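Local coordinates for aminotransferase, class III (Thermomicrobium roseum, PDB 6IO1), which is a thermostable (S)-enantioselective omega-transaminase that probably shuttles amino groups between substrates by way of a pyridoxal 5'-phosphate cofactor, at residues B[53-58]-B[412-417]; B[348-353]-B[426-431]; B[354-359]-B[434-439]; B[362-367]-B[441-446]. All blocks are in the same frame, centred on the assembly; numbering follows the deposited sequence.

How the contacts relate
The four contacts show how a sheet and the helices beside it are joined. Contacts 1, 2 and 4 are buried, contact 3 partly so. Contact 1 lies within the sheet, its strands joined by backbone bonds and padded by aliphatic and aromatic groups. Contacts 2, 3 and 4 follow helix 346-361 and the turn after it past the loop 426-431 and then helix 432-450. The chemistry changes along this path: a side-chain amide holds loop carbonyls in contact 2, an apolar helix seam with a tyrosine-aspartate bond at its margin forms contact 3, and an arginine grips a helix carbonyl in contact 4. L54, I413 and V415 of contact 1 support helix 432-450.

Contact 1: B[53-58]-B[412-417]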
loop_
_atom_site.group_PDB
_atom_site.type_symbol
_atom_site.label_atom_id
_atom_site.label_comp_id
_atom_site.label_asym_id
_atom_site.label_seq_id
_atom_site.Cartn_x
_atom_site.Cartn_y
_atom_site.Cartn_z
ATOM N N TYR B 53 -24.249 -15.120 -7.223
ATOM C CA TYR B 53 -23.047 -15.934 -7.257
ATOM C C TYR B 53 -22.634 -16.250 -5.830
ATOM O O TYR B 53 -22.886 -15.471 -4.905
ATOM C CB TYR B 53 -21.877 -15.228 -7.958
ATOM C CG TYR B 53 -22.158 -14.714 -9.350
ATOM C CD1 TYR B 53 -22.837 -13.519 -9.549
ATOM C CD2 TYR B 53 -21.716 -15.409 -10.467
ATOM C CE1 TYR B 53 -23.083 -13.041 -10.821
ATOM C CE2 TYR B 53 -21.958 -14.940 -11.742
ATOM C CZ TYR B 53 -22.641 -13.756 -11.913
ATOM O OH TYR B 53 -22.883 -13.286 -13.183
ATOM N N LEU B 54 -21.994 -17.402 -5.658
ATOM C CA LEU B 54 -21.339 -17.739 -4.405
ATOM C C LEU B 54 -19.911 -17.214 -4.456
ATOM O O LEU B 54 -19.161 -17.528 -5.386
ATOM C CB LEU B 54 -21.349 -19.250 -4.166
ATOM C CG LEU B 54 -21.063 -19.747 -2.744
ATOM C CD1 LEU B 54 -21.747 -21.081 -2.502
ATOM C CD2 LEU B 54 -19.568 -19.866 -2.473
ATOM N N ASP B 55 -19.541 -16.413 -3.458
ATOM C CA ASP B 55 -18.217 -15.794 -3.413
ATOM C C ASP B 55 -17.226 -16.848 -2.929
ATOM O O ASP B 55 -16.762 -16.847 -1.785
ATOM C CB ASP B 55 -18.238 -14.565 -2.509
ATOM C CG ASP B 55 -17.110 -13.599 -2.806
ATOM O OD1 ASP B 55 -16.219 -13.950 -3.604
ATOM O OD2 ASP B 55 -17.118 -12.483 -2.246
ATOM N N GLY B 56 -16.890 -17.767 -3.838
ATOM C CA GLY B 56 -16.031 -18.897 -3.524
ATOM C C GLY B 56 -14.586 -18.539 -3.248
ATOM O O GLY B 56 -13.835 -19.399 -2.774
ATOM N N PHE B 57 -14.181 -17.305 -3.535
ATOM C CA PHE B 57 -12.829 -16.838 -3.275
ATOM C C PHE B 57 -12.788 -15.792 -2.170
ATOM O O PHE B 57 -11.708 -15.274 -1.866
ATOM C CB PHE B 57 -12.219 -16.266 -4.562
ATOM C CG PHE B 57 -10.729 -16.418 -4.664
ATOM C CD1 PHE B 57 -10.127 -17.654 -4.496
ATOM C CD2 PHE B 57 -9.929 -15.324 -4.955
ATOM C CE1 PHE B 57 -8.756 -17.792 -4.600
ATOM C CE2 PHE B 57 -8.559 -15.456 -5.061
ATOM C CZ PHE B 57 -7.973 -16.691 -4.886
ATOM N N ALA B 58 -13.935 -15.493 -1.551
ATOM C CA ALA B 58 -14.053 -14.481 -0.500
ATOM C C ALA B 58 -13.387 -13.179 -0.927
ATOM O O ALA B 58 -12.594 -12.586 -0.195
ATOM C CB ALA B 58 -13.478 -14.981 0.826
ATOM N N GLY B 412 -23.002 -19.636 -11.615
ATOM C CA GLY B 412 -23.263 -18.899 -10.366
ATOM C C GLY B 412 -22.176 -19.016 -9.310
ATOM O O GLY B 412 -22.493 -18.789 -8.134
ATOM N N ILE B 413 -20.951 -19.388 -9.683
ATOM C CA ILE B 413 -19.880 -19.426 -8.643
ATOM C C ILE B 413 -18.679 -18.587 -9.089
ATOM O O ILE B 413 -18.295 -18.667 -10.271
ATOM C CB ILE B 413 -19.462 -20.853 -8.238
ATOM C CG1 ILE B 413 -18.537 -21.498 -9.268
ATOM C CG2 ILE B 413 -20.668 -21.720 -7.914
ATOM C CD1 ILE B 413 -17.622 -22.542 -8.680
ATOM N N ILE B 414 -18.123 -17.816 -8.157
ATOM C CA ILE B 414 -16.898 -17.018 -8.435
ATOM C C ILE B 414 -15.742 -17.702 -7.700
ATOM O O ILE B 414 -15.745 -17.708 -6.461
ATOM C CB ILE B 414 -17.081 -15.555 -7.991
ATOM C CG1 ILE B 414 -18.120 -14.835 -8.855
ATOM C CG2 ILE B 414 -15.747 -14.827 -7.977
ATOM C CD1 ILE B 414 -18.501 -13.475 -8.342
ATOM N N VAL B 415 -14.801 -18.253 -8.467
ATOM C CA VAL B 415 -13.594 -18.960 -7.948
ATOM C C VAL B 415 -12.400 -18.557 -8.822
ATOM O O VAL B 415 -12.624 -18.033 -9.927
ATOM C CB VAL B 415 -13.784 -20.488 -7.927
ATOM C CG1 VAL B 415 -14.754 -20.927 -6.844
ATOM C CG2 VAL B 415 -14.210 -21.024 -9.282
ATOM N N ARG B 416 -11.180 -18.769 -8.331
ATOM C CA ARG B 416 -10.006 -18.379 -9.099
ATOM C C ARG B 416 -9.699 -19.455 -10.132
ATOM O O ARG B 416 -9.389 -20.592 -9.773
ATOM C CB ARG B 416 -8.818 -18.158 -8.168
ATOM C CG ARG B 416 -7.532 -17.840 -8.892
ATOM C CD ARG B 416 -7.604 -16.474 -9.546
ATOM N NE ARG B 416 -6.382 -16.150 -10.276
ATOM C CZ ARG B 416 -6.344 -15.804 -11.558
ATOM N NH1 ARG B 416 -7.463 -15.744 -12.266
ATOM N NH2 ARG B 416 -5.184 -15.523 -12.135
ATOM N N CYS B 417 -9.788 -19.112 -11.410
ATOM C CA CYS B 417 -9.511 -20.059 -12.480
ATOM C C CYS B 417 -8.199 -19.680 -13.154
ATOM O O CYS B 417 -8.042 -18.549 -13.625
ATOM C CB CYS B 417 -10.658 -20.090 -13.493
ATOM S SG CYS B 417 -12.233 -20.626 -12.782
#
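Y53 and I414 meet obliquely: the CD1 methyl of I414 lies 3.8 Å from Y53 CB, and I414 CG1 also lies near the tyrosine ring. Y53 CG sits beside its own backbone N (chi1 -54°). At the edge of the ring, near its plane, I413 N is 4.1 Å from Y53 CD2, while Y53 OH is hydrogen-bonded to D47. The two backbones run parallel. L54 N donates to G412 O over 2.9 Å, and I414 N returns a nearly straight bond (172°) to L54 O at 3.0 Å. L54 and I413 turn their side chains to one face of the sheet, where helix 432-450 packs.

At the far end F57 and R416 lie side by side and point the same way. R416 CB sits over one face of the F57 ring, 3.8 Å from its centroid, in a CH-pi contact. An alanine at F57 would probably open a gap beside R416 CB and leave W61 without the ring it meets. The side chain of F57 is about 7 Å from the bound 4'-deoxy-4'-aminopyridoxal-5'-phosphate (PMP). Pairing of an early strand, 52-55, with a late one, 413-418, is in keeping with the small domain of class III aminotransferases, which draws on both ends of the chain.

Contact 2: B[348-353]-B[426-431]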
loop_
_atom_site.group_PDB
_atom_site.type_symbol
_atom_site.label_atom_id
_atom_site.label_comp_id
_atom_site.label_asym_id
_atom_site.label_seq_id
_atom_site.Cartn_x
_atom_site.Cartn_y
_atom_site.Cartn_z
ATOM N N GLU B 348 -12.913 -22.683 13.793
ATOM C CA GLU B 348 -13.515 -24.006 13.931
ATOM C C GLU B 348 -14.346 -24.358 12.703
ATOM O O GLU B 348 -14.229 -25.461 12.149
ATOM C CB GLU B 348 -14.376 -24.057 15.193
ATOM C CG GLU B 348 -13.601 -23.904 16.490
ATOM C CD GLU B 348 -14.497 -23.984 17.710
ATOM O OE1 GLU B 348 -15.729 -24.098 17.537
ATOM O OE2 GLU B 348 -13.970 -23.931 18.841
ATOM N N ASN B 349 -15.207 -23.432 12.270
ATOM C CA ASN B 349 -15.970 -23.668 11.050
ATOM C C ASN B 349 -15.059 -23.746 9.839
ATOM O O ASN B 349 -15.349 -24.485 8.899
ATOM C CB ASN B 349 -17.025 -22.583 10.843
ATOM C CG ASN B 349 -18.028 -22.953 9.764
ATOM O OD1 ASN B 349 -18.788 -23.909 9.909
ATOM N ND2 ASN B 349 -18.021 -22.203 8.667
ATOM N N ALA B 350 -13.961 -22.990 9.836
ATOM C CA ALA B 350 -13.004 -23.104 8.746
ATOM C C ALA B 350 -12.442 -24.515 8.673
ATOM O O ALA B 350 -12.403 -25.118 7.598
ATOM C CB ALA B 350 -11.880 -22.085 8.916
ATOM N N ALA B 351 -12.059 -25.080 9.820
ATOM C CA ALA B 351 -11.533 -26.442 9.839
ATOM C C ALA B 351 -12.586 -27.444 9.380
ATOM O O ALA B 351 -12.320 -28.290 8.517
ATOM C CB ALA B 351 -11.033 -26.789 11.242
ATOM N N ALA B 352 -13.800 -27.348 9.928
ATOM C CA ALA B 352 -14.844 -28.317 9.597
ATOM C C ALA B 352 -15.244 -28.225 8.127
ATOM O O ALA B 352 -15.277 -29.239 7.414
ATOM C CB ALA B 352 -16.058 -28.108 10.501
ATOM N N SER B 353 -15.563 -27.016 7.659
ATOM C CA SER B 353 -15.973 -26.822 6.275
ATOM C C SER B 353 -14.847 -27.154 5.309
ATOM O O SER B 353 -15.095 -27.690 4.229
ATOM C CB SER B 353 -16.451 -25.385 6.068
ATOM O OG SER B 353 -15.415 -24.460 6.353
ATOM N N PRO B 426 -13.289 -19.740 0.252
ATOM C CA PRO B 426 -14.595 -19.230 0.697
ATOM C C PRO B 426 -14.600 -18.559 2.078
ATOM O O PRO B 426 -13.683 -18.783 2.847
ATOM C CB PRO B 426 -15.477 -20.488 0.725
ATOM C CG PRO B 426 -14.500 -21.613 0.977
ATOM C CD PRO B 426 -13.243 -21.204 0.237
ATOM N N PRO B 427 -15.619 -17.725 2.395
ATOM C CA PRO B 427 -15.706 -17.045 3.694
ATOM C C PRO B 427 -15.773 -18.081 4.825
ATOM O O PRO B 427 -16.434 -19.092 4.666
ATOM C CB PRO B 427 -17.031 -16.271 3.616
ATOM C CG PRO B 427 -17.272 -16.100 2.133
ATOM C CD PRO B 427 -16.732 -17.371 1.511
ATOM N N LEU B 428 -15.101 -17.788 5.942
ATOM C CA LEU B 428 -15.007 -18.724 7.058
ATOM C C LEU B 428 -16.366 -19.145 7.603
ATOM O O LEU B 428 -16.431 -20.109 8.374
ATOM C CB LEU B 428 -14.170 -18.120 8.189
ATOM C CG LEU B 428 -12.790 -17.540 7.866
ATOM C CD1 LEU B 428 -12.010 -17.287 9.150
ATOM C CD2 LEU B 428 -11.999 -18.443 6.932
ATOM N N THR B 429 -17.442 -18.458 7.228
ATOM C CA THR B 429 -18.779 -18.754 7.726
ATOM C C THR B 429 -19.543 -19.743 6.855
ATOM O O THR B 429 -20.721 -19.999 7.129
ATOM C CB THR B 429 -19.590 -17.462 7.851
ATOM O OG1 THR B 429 -19.675 -16.823 6.571
ATOM C CG2 THR B 429 -18.927 -16.514 8.837
ATOM N N ILE B 430 -18.912 -20.288 5.810
ATOM C CA ILE B 430 -19.633 -21.104 4.838
ATOM C C ILE B 430 -20.236 -22.326 5.517
ATOM O O ILE B 430 -19.578 -23.026 6.296
ATOM C CB ILE B 430 -18.711 -21.488 3.670
ATOM C CG1 ILE B 430 -19.515 -22.145 2.543
ATOM C CG2 ILE B 430 -17.571 -22.392 4.130
ATOM C CD1 ILE B 430 -18.774 -22.195 1.222
ATOM N N SER B 431 -21.518 -22.548 5.264
ATOM C CA SER B 431 -22.236 -23.692 5.796
ATOM C C SER B 431 -22.095 -24.919 4.900
ATOM O O SER B 431 -21.518 -24.869 3.806
ATOM C CB SER B 431 -23.719 -23.359 5.960
ATOM O OG SER B 431 -24.384 -23.346 4.705
#
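N349 reaches from helix 346-361 to L428 and I430 in a type I beta turn, P427 to I430, that leads from strand 421-424 of the small-domain sheet toward helix 432-450. Its side chain shows how one amide can hold two carbonyls of such a turn. N349 CB already lies 3.5 Å from L428 O. N349 CG, anti to the backbone N (chi1 -167°), points on toward the turn and is likewise 3.5 Å from L428 O. N349 OD1 comes no nearer than 3.8 Å to I430 O. At the tip the ND2 group spends both of its N-H bonds on the turn. N349 ND2 donates to L428 O over 2.6 Å, almost straight at 175°, and to I430 O over 3.0 Å, nearly as straight. Both acceptors lie close to the amide plane of N349, which fixes the rotation of the amide. I430 O, in contrast, receives ND2 from above its own carbonyl plane. The turn is closed independently by I430 N, which donates to P427 O.

Apolar contacts flank this polar grip. A350 CB meets L428 CD2 at 4.1 Å, and L428 also touches L378. One helical turn on from N349, S353 faces I430, whose CG2 methyl touches S353 CB at 3.7 Å. The serine hydroxyl stays with its own helix: S353 OG donates to N349 O over a short 2.5 Å, reaching that carbonyl from the opposite side of its plane to S353 N, the regular helical donor.

Contact 3: B[354-359]-B[434-439]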
loop_
_atom_site.group_PDB
_atom_site.type_symbol
_atom_site.label_atom_id
_atom_site.label_comp_id
_atom_site.label_asym_id
_atom_site.label_seq_id
_atom_site.Cartn_x
_atom_site.Cartn_y
_atom_site.Cartn_z
ATOM N N GLY B 354 -13.602 -26.827 5.665
ATOM C CA GLY B 354 -12.486 -27.191 4.814
ATOM C C GLY B 354 -12.295 -28.690 4.708
ATOM O O GLY B 354 -12.009 -29.208 3.630
ATOM N N ALA B 355 -12.438 -29.404 5.827
ATOM C CA ALA B 355 -12.351 -30.859 5.775
ATOM C C ALA B 355 -13.462 -31.438 4.910
ATOM O O ALA B 355 -13.219 -32.331 4.089
ATOM C CB ALA B 355 -12.407 -31.442 7.187
ATOM N N TYR B 356 -14.684 -30.924 5.065
ATOM C CA TYR B 356 -15.796 -31.402 4.247
ATOM C C TYR B 356 -15.563 -31.104 2.769
ATOM O O TYR B 356 -15.798 -31.962 1.907
ATOM C CB TYR B 356 -17.105 -30.771 4.720
ATOM C CG TYR B 356 -18.302 -31.169 3.890
ATOM C CD1 TYR B 356 -18.836 -32.447 3.977
ATOM C CD2 TYR B 356 -18.898 -30.268 3.017
ATOM C CE1 TYR B 356 -19.931 -32.818 3.220
ATOM C CE2 TYR B 356 -19.992 -30.629 2.255
ATOM C CZ TYR B 356 -20.505 -31.905 2.361
ATOM O OH TYR B 356 -21.594 -32.271 1.605
ATOM N N LEU B 357 -15.111 -29.886 2.460
ATOM C CA LEU B 357 -14.846 -29.506 1.079
ATOM C C LEU B 357 -13.741 -30.358 0.477
ATOM O O LEU B 357 -13.847 -30.793 -0.672
ATOM C CB LEU B 357 -14.480 -28.024 1.003
ATOM C CG LEU B 357 -15.634 -27.020 1.054
ATOM C CD1 LEU B 357 -15.108 -25.607 1.248
ATOM C CD2 LEU B 357 -16.480 -27.107 -0.201
ATOM N N LEU B 358 -12.668 -30.603 1.231
ATOM C CA LEU B 358 -11.593 -31.450 0.730
ATOM C C LEU B 358 -12.090 -32.865 0.474
ATOM O O LEU B 358 -11.798 -33.449 -0.575
ATOM C CB LEU B 358 -10.427 -31.464 1.717
ATOM C CG LEU B 358 -9.177 -32.225 1.272
ATOM C CD1 LEU B 358 -8.715 -31.744 -0.094
ATOM C CD2 LEU B 358 -8.066 -32.082 2.300
ATOM N N GLN B 359 -12.866 -33.420 1.408
ATOM C CA GLN B 359 -13.382 -34.774 1.242
ATOM C C GLN B 359 -14.255 -34.878 -0.001
ATOM O O GLN B 359 -14.096 -35.797 -0.813
ATOM C CB GLN B 359 -14.167 -35.192 2.486
ATOM C CG GLN B 359 -15.128 -36.349 2.255
ATOM C CD GLN B 359 -15.959 -36.668 3.482
ATOM O OE1 GLN B 359 -15.428 -37.069 4.517
ATOM N NE2 GLN B 359 -17.271 -36.492 3.372
ATOM N N GLU B 434 -24.145 -24.298 1.495
ATOM C CA GLU B 434 -23.339 -23.464 0.614
ATOM C C GLU B 434 -22.109 -24.216 0.109
ATOM O O GLU B 434 -21.693 -24.041 -1.045
ATOM C CB GLU B 434 -22.955 -22.184 1.353
ATOM C CG GLU B 434 -24.187 -21.422 1.834
ATOM C CD GLU B 434 -23.887 -20.420 2.930
ATOM O OE1 GLU B 434 -22.835 -20.547 3.587
ATOM O OE2 GLU B 434 -24.711 -19.503 3.133
ATOM N N CYS B 435 -21.524 -25.077 0.950
ATOM C CA CYS B 435 -20.421 -25.914 0.490
ATOM C C CYS B 435 -20.865 -26.832 -0.640
ATOM O O CYS B 435 -20.127 -27.031 -1.608
ATOM C CB CYS B 435 -19.846 -26.736 1.645
ATOM S SG CYS B 435 -18.722 -25.837 2.735
ATOM N N ASP B 436 -22.065 -27.409 -0.527
ATOM C CA ASP B 436 -22.582 -28.264 -1.593
ATOM C C ASP B 436 -22.813 -27.470 -2.869
ATOM O O ASP B 436 -22.555 -27.963 -3.977
ATOM C CB ASP B 436 -23.889 -28.922 -1.160
ATOM C CG ASP B 436 -23.682 -30.009 -0.144
ATOM O OD1 ASP B 436 -22.537 -30.491 -0.014
ATOM O OD2 ASP B 436 -24.665 -30.398 0.519
ATOM N N VAL B 437 -23.319 -26.244 -2.730
ATOM C CA VAL B 437 -23.497 -25.380 -3.893
ATOM C C VAL B 437 -22.160 -25.167 -4.588
ATOM O O VAL B 437 -22.030 -25.356 -5.804
ATOM C CB VAL B 437 -24.139 -24.044 -3.476
ATOM C CG1 VAL B 437 -24.117 -23.061 -4.634
ATOM C CG2 VAL B 437 -25.554 -24.275 -2.973
ATOM N N LEU B 438 -21.134 -24.829 -3.804
ATOM C CA LEU B 438 -19.806 -24.587 -4.358
ATOM C C LEU B 438 -19.259 -25.839 -5.031
ATOM O O LEU B 438 -18.731 -25.780 -6.152
ATOM C CB LEU B 438 -18.868 -24.105 -3.249
ATOM C CG LEU B 438 -17.385 -23.912 -3.569
ATOM C CD1 LEU B 438 -17.215 -22.926 -4.697
ATOM C CD2 LEU B 438 -16.629 -23.444 -2.344
ATOM N N ILE B 439 -19.403 -26.991 -4.371
ATOM C CA ILE B 439 -18.850 -28.234 -4.906
ATOM C C ILE B 439 -19.498 -28.568 -6.241
ATOM O O ILE B 439 -18.826 -28.893 -7.229
ATOM C CB ILE B 439 -18.994 -29.384 -3.888
ATOM C CG1 ILE B 439 -18.136 -29.114 -2.653
ATOM C CG2 ILE B 439 -18.399 -30.624 -4.442
ATOM C CD1 ILE B 439 -18.645 -29.820 -1.410
#
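L357 inserts its branched end among C435, L438 and I439. L357 CD2 packs 3.6 Å from I439 CG1 and reaches L438 CD2 at 4.2 Å, while L357 CG rests against C435 SG at 3.7 Å. L378 and P426 also touch L357. The segments 354-359 and 434-439 belong to two helices that run in roughly the same direction, crossing at -31° with their axes 10.5 Å apart. They form part of the helical layer of the aminotransferase small domain, and L438 carries the contact on to I413 and V415 of the sheet.

Farther out, Y356 extends from its helix with CG anti to the backbone N (chi1 178°). The edge of its ring meets C435 CB, 3.9 Å from Y356 CD2, and its CE2 approaches I439 CD1 at 4.0 Å. Y356 and D436 cross at about a right angle, with ring and carboxylate planes 53° apart. Y356 OH donates to the syn lone pair of D436 OD1 over 2.6 Å. A phenylalanine in place of Y356 would probably leave D436 OD1 without its hydroxyl partner at the partly exposed margin.

Contact 4: B[362-367]-B[441-446]; sequences KRLEER and GVAAAL
L364 and A443 bring the short 3-10 turn 364-366 up to helix 441-446, their CA atoms, the nearest such pair, 7.3 Å apart. The isobutyl group of L364 divides its methyls between partners. L364 CD1 meets L446 CD1 at 3.8 Å, the two side chains crossing obliquely, and it also approaches V442 CG1 at 4.2 Å. L364 CD2 turns to A443 CB, again at 3.8 Å. V442 and L446 in turn rest on I422, so L364 packs against side chains that are themselves seated on the sheet. The arrangement belongs to the small domain of the aminotransferase: the chain leaves helix 346-361, makes this turn and enters edge strand 370-376, while the turn packs on the last helix, 432-450.

R367 supplies the polar part. Its CG lies beside the backbone N (chi1 -52°), and from there the chain is extended as far as NE, carrying the guanidinium to the helix. R367 NH1 donates to A443 O over 3.0 Å in a bent bond (146°), with the oxygen tilted 23° from the guanidinium plane. R367 NH2 lies 3.4 Å from A443 CB, and L446 CB borders NH1. Within its own segment, L364 CD2 covers one face of the guanidinium, offset toward its rim. NH1 has a further hydrogen-bond partner in Y369 OH, and A443 O also accepts from S447 OG. The backbone carbonyls of E365 and R367 are both hydrogen-bonded to K388 NZ.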
loop_
_atom_site.group_PDB
_atom_site.type_symbol
_atom_site.label_atom_id
_atom_site.label_comp_id
_atom_site.label_asym_id
_atom_site.label_seq_id
_atom_site.Cartn_x
_atom_site.Cartn_y
_atom_site.Cartn_z
ATOM N N LYS B 362 -12.211 -34.179 -3.320
ATOM C CA LYS B 362 -11.223 -35.193 -3.670
ATOM C C LYS B 362 -11.800 -36.285 -4.543
ATOM O O LYS B 362 -11.037 -37.008 -5.195
ATOM C CB LYS B 362 -10.662 -35.836 -2.405
ATOM C CG LYS B 362 -9.256 -35.431 -2.155
ATOM C CD LYS B 362 -8.789 -35.867 -0.801
ATOM C CE LYS B 362 -7.343 -36.300 -0.882
ATOM N NZ LYS B 362 -6.513 -35.302 -1.616
ATOM N N ARG B 363 -13.129 -36.379 -4.521
ATOM C CA ARG B 363 -13.867 -37.339 -5.368
ATOM C C ARG B 363 -13.561 -36.939 -6.811
ATOM O O ARG B 363 -13.416 -37.841 -7.659
ATOM C CB ARG B 363 -15.367 -37.234 -5.074
ATOM C CG ARG B 363 -16.192 -38.397 -5.607
ATOM C CD ARG B 363 -17.606 -38.385 -5.057
ATOM N NE ARG B 363 -18.318 -39.627 -5.320
ATOM C CZ ARG B 363 -19.506 -39.935 -4.811
ATOM N NH1 ARG B 363 -20.121 -39.087 -4.003
ATOM N NH2 ARG B 363 -20.073 -41.090 -5.108
ATOM N N LEU B 364 -13.430 -35.629 -7.060
ATOM C CA LEU B 364 -13.204 -35.180 -8.438
ATOM C C LEU B 364 -11.961 -35.835 -9.025
ATOM O O LEU B 364 -11.767 -35.824 -10.247
ATOM C CB LEU B 364 -13.058 -33.655 -8.510
ATOM C CG LEU B 364 -14.306 -32.793 -8.334
ATOM C CD1 LEU B 364 -13.893 -31.329 -8.267
ATOM C CD2 LEU B 364 -15.253 -33.025 -9.486
ATOM N N GLU B 365 -11.112 -36.396 -8.164
ATOM C CA GLU B 365 -9.923 -37.101 -8.607
ATOM C C GLU B 365 -10.262 -38.363 -9.375
ATOM O O GLU B 365 -9.370 -38.939 -10.000
ATOM C CB GLU B 365 -9.028 -37.444 -7.412
ATOM C CG GLU B 365 -8.192 -36.273 -6.902
ATOM C CD GLU B 365 -7.331 -36.640 -5.706
ATOM O OE1 GLU B 365 -7.539 -37.733 -5.140
ATOM O OE2 GLU B 365 -6.451 -35.836 -5.330
ATOM N N GLU B 366 -11.521 -38.807 -9.337
ATOM C CA GLU B 366 -11.963 -39.904 -10.188
ATOM C C GLU B 366 -11.961 -39.528 -11.665
ATOM O O GLU B 366 -11.958 -40.421 -12.519
ATOM C CB GLU B 366 -13.363 -40.346 -9.766
ATOM C CG GLU B 366 -13.437 -40.917 -8.364
ATOM C CD GLU B 366 -14.862 -41.093 -7.881
ATOM O OE1 GLU B 366 -15.051 -41.388 -6.684
ATOM O OE2 GLU B 366 -15.793 -40.938 -8.701
ATOM N N ARG B 367 -11.980 -38.239 -11.982
ATOM C CA ARG B 367 -11.998 -37.802 -13.367
ATOM C C ARG B 367 -10.598 -37.875 -13.978
ATOM O O ARG B 367 -9.600 -37.635 -13.294
ATOM C CB ARG B 367 -12.543 -36.381 -13.461
ATOM C CG ARG B 367 -13.874 -36.227 -12.739
ATOM C CD ARG B 367 -14.510 -34.867 -12.948
ATOM N NE ARG B 367 -15.817 -34.802 -12.300
ATOM C CZ ARG B 367 -16.744 -33.888 -12.562
ATOM N NH1 ARG B 367 -16.518 -32.950 -13.471
ATOM N NH2 ARG B 367 -17.903 -33.916 -11.917
ATOM N N GLY B 441 -21.214 -26.661 -8.302
ATOM C CA GLY B 441 -20.871 -25.681 -9.324
ATOM C C GLY B 441 -19.507 -25.963 -9.928
ATOM O O GLY B 441 -19.348 -25.938 -11.153
ATOM N N VAL B 442 -18.506 -26.246 -9.083
ATOM C CA VAL B 442 -17.162 -26.510 -9.592
ATOM C C VAL B 442 -17.153 -27.761 -10.464
ATOM O O VAL B 442 -16.562 -27.771 -11.553
ATOM C CB VAL B 442 -16.167 -26.626 -8.423
ATOM C CG1 VAL B 442 -14.848 -27.240 -8.896
ATOM C CG2 VAL B 442 -15.927 -25.262 -7.794
ATOM N N ALA B 443 -17.809 -28.830 -10.004
ATOM C CA ALA B 443 -17.843 -30.072 -10.774
ATOM C C ALA B 443 -18.519 -29.863 -12.124
ATOM O O ALA B 443 -18.026 -30.324 -13.162
ATOM C CB ALA B 443 -18.559 -31.161 -9.977
ATOM N N ALA B 444 -19.644 -29.141 -12.105
ATOM C CA ALA B 444 -20.409 -28.845 -13.338
ATOM C C ALA B 444 -19.554 -27.997 -14.289
ATOM O O ALA B 444 -19.546 -28.297 -15.499
ATOM C CB ALA B 444 -21.691 -28.136 -12.976
ATOM N N ALA B 445 -18.836 -27.004 -13.751
ATOM C CA ALA B 445 -17.983 -26.117 -14.580
ATOM C C ALA B 445 -16.880 -26.945 -15.249
ATOM O O ALA B 445 -16.639 -26.747 -16.455
ATOM C CB ALA B 445 -17.403 -25.025 -13.717
ATOM N N LEU B 446 -16.270 -27.863 -14.493
ATOM C CA LEU B 446 -15.222 -28.733 -15.016
ATOM C C LEU B 446 -15.770 -29.640 -16.109
ATOM O O LEU B 446 -15.118 -29.852 -17.140
ATOM C CB LEU B 446 -14.612 -29.563 -13.887
ATOM C CG LEU B 446 -13.613 -28.869 -12.957
ATOM C CD1 LEU B 446 -13.438 -29.669 -11.674
ATOM C CD2 LEU B 446 -12.274 -28.668 -13.651
#